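Probable DNA endonuclease SmrA (Escherichia coli, PDB 3QD7) cleaves DNA as an endonuclease and binds it, the crystallised piece holding the small MutS-related (Smr) domain of the protein. Local coordinates at residues R97-V100 / A101-L104. Residues are numbered along the deposited sequence; the frame is centred on the assembly and turned at random.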
loop_
_atom_site.group_PDB
_atom_site.type_symbol
_atom_site.label_atom_id
_atom_site.label_comp_id
_atom_site.label_asym_id
_atom_site.label_seq_id
_atom_site.Cartn_x
_atom_site.Cartn_y
_atom_site.Cartn_z
ATOM N N ARG A 97 8.198 3.038 1.481
ATOM C CA ARG A 97 7.328 2.334 2.409
ATOM C C ARG A 97 6.540 3.339 3.263
ATOM O O ARG A 97 5.343 3.163 3.504
ATOM C CB ARG A 97 8.157 1.403 3.316
ATOM C CG ARG A 97 7.295 0.416 4.147
ATOM C CD ARG A 97 8.132 -0.519 5.009
ATOM N NE ARG A 97 8.798 0.192 6.099
ATOM C CZ ARG A 97 8.624 -0.055 7.393
ATOM N NH1 ARG A 97 7.798 -1.026 7.811
ATOM N NH2 ARG A 97 9.287 0.684 8.277
ATOM N N SER A 98 7.228 4.389 3.727
ATOM C CA SER A 98 6.592 5.390 4.616
ATOM C C SER A 98 5.540 6.220 3.891
ATOM O O SER A 98 4.475 6.488 4.452
ATOM C CB SER A 98 7.617 6.293 5.302
ATOM O OG SER A 98 8.394 5.555 6.202
ATOM N N TYR A 99 5.825 6.577 2.637
ATOM C CA TYR A 99 4.846 7.272 1.805
ATOM C C TYR A 99 3.667 6.382 1.510
ATOM O O TYR A 99 2.516 6.854 1.540
ATOM C CB TYR A 99 5.476 7.764 0.500
ATOM C CG TYR A 99 6.051 9.160 0.607
ATOM C CD1 TYR A 99 5.243 10.246 1.000
ATOM C CD2 TYR A 99 7.400 9.407 0.324
ATOM C CE1 TYR A 99 5.762 11.533 1.093
ATOM C CE2 TYR A 99 7.940 10.706 0.424
ATOM C CZ TYR A 99 7.105 11.755 0.808
ATOM O OH TYR A 99 7.611 13.017 0.915
ATOM N N VAL A 100 3.934 5.097 1.221
ATOM C CA VAL A 100 2.832 4.167 0.904
ATOM C C VAL A 100 1.915 4.034 2.136
ATOM O O VAL A 100 0.686 4.026 2.019
ATOM C CB VAL A 100 3.344 2.769 0.412
ATOM C CG1 VAL A 100 2.195 1.743 0.395
ATOM C CG2 VAL A 100 4.023 2.854 -0.996
ATOM N N ALA A 101 2.514 3.973 3.322
ATOM C CA ALA A 101 1.732 3.937 4.564
ATOM C C ALA A 101 0.736 5.101 4.681
ATOM O O ALA A 101 -0.402 4.907 5.077
ATOM C CB ALA A 101 2.652 3.914 5.775
ATOM N N ARG A 102 1.183 6.313 4.356
ATOM C CA ARG A 102 0.315 7.474 4.409
ATOM C C ARG A 102 -0.694 7.457 3.270
ATOM O O ARG A 102 -1.879 7.683 3.492
ATOM C CB ARG A 102 1.156 8.747 4.300
ATOM C CG ARG A 102 0.339 9.978 3.964
ATOM C CD ARG A 102 1.229 11.097 3.534
ATOM N NE ARG A 102 1.876 11.707 4.691
ATOM C CZ ARG A 102 2.501 12.874 4.661
ATOM N NH1 ARG A 102 2.565 13.559 3.520
ATOM N NH2 ARG A 102 3.052 13.352 5.769
ATOM N N TRP A 103 -0.223 7.220 2.044
ATOM C CA TRP A 103 -1.103 7.301 0.862
ATOM C C TRP A 103 -2.310 6.381 0.938
ATOM O O TRP A 103 -3.408 6.760 0.519
ATOM C CB TRP A 103 -0.318 7.028 -0.419
ATOM C CG TRP A 103 0.757 8.039 -0.689
ATOM C CD1 TRP A 103 0.825 9.324 -0.224
ATOM C CD2 TRP A 103 1.913 7.848 -1.508
ATOM N NE1 TRP A 103 1.964 9.943 -0.702
ATOM C CE2 TRP A 103 2.644 9.057 -1.498
ATOM C CE3 TRP A 103 2.382 6.789 -2.271
ATOM C CZ2 TRP A 103 3.832 9.219 -2.213
ATOM C CZ3 TRP A 103 3.552 6.947 -2.982
ATOM C CH2 TRP A 103 4.277 8.150 -2.937
ATOM N N LEU A 104 -2.116 5.176 1.494
ATOM C CA LEU A 104 -3.205 4.223 1.554
ATOM C C LEU A 104 -4.304 4.703 2.477
ATOM O O LEU A 104 -5.469 4.458 2.195
ATOM C CB LEU A 104 -2.737 2.817 1.941
ATOM C CG LEU A 104 -1.824 2.115 0.945
ATOM C CD1 LEU A 104 -1.257 0.798 1.517
ATOM C CD2 LEU A 104 -2.522 1.896 -0.395
#
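Tyr99 lays its CB, not its ring, on the indole of Trp103 four residues further along helix 92-105. This CB sits over the face of the indole's six-membered ring, 3.6 Å from its centroid and 17° off the normal, a CH-pi contact. The phenol ring itself is slid away: the two planes are nearly parallel, at 21°, but the centroids lie 5.2 Å apart and the rings barely overlap. With CG of Trp103 anti to its own carbonyl carbon (chi1 -63°), the indole runs back along the helix so that one face meets both CB and O of Tyr99, the O standing over the rim, 3.1 Å from Trp103 CG.

Apolar contact continues one residue on. CG1 of Val100, anti to the backbone N, lies 3.8 Å from CD1 of Leu104, the two side chains side by side and pointing the same way. Both rest on Ile81 of strand 78-82, while Trp103 packs against Cys60, Arg61 and Val64 of helix 57-73. Helix 92-105 is thereby joined to the mixed sheet and to a second helix, in the alpha/beta fold of the Smr domain. Losing the indole to an alanine is likely to open a gap against helix 57-73 and leave Thr11 O without the NE1 donor.

Backbone bonds are of the regular i to i+4 kind. Trp103 N to Tyr99 O is short, 2.8 Å; Arg102 N to Ser98 O is longer, 3.3 Å.

The polar ends bond to the N-terminal part of the chain. Trp103 NE1 bonds to Thr11 O. Arg102 NH2 forms a salt bridge with Asp16, while NH1 of the same guanidinium passes at the edge of the Tyr99 ring, 4.5 Å from Tyr99 CE1. Arg97 reaches the carbonyls of Pro19 and Gln22, and Ser98 OG bonds to Ile18 N.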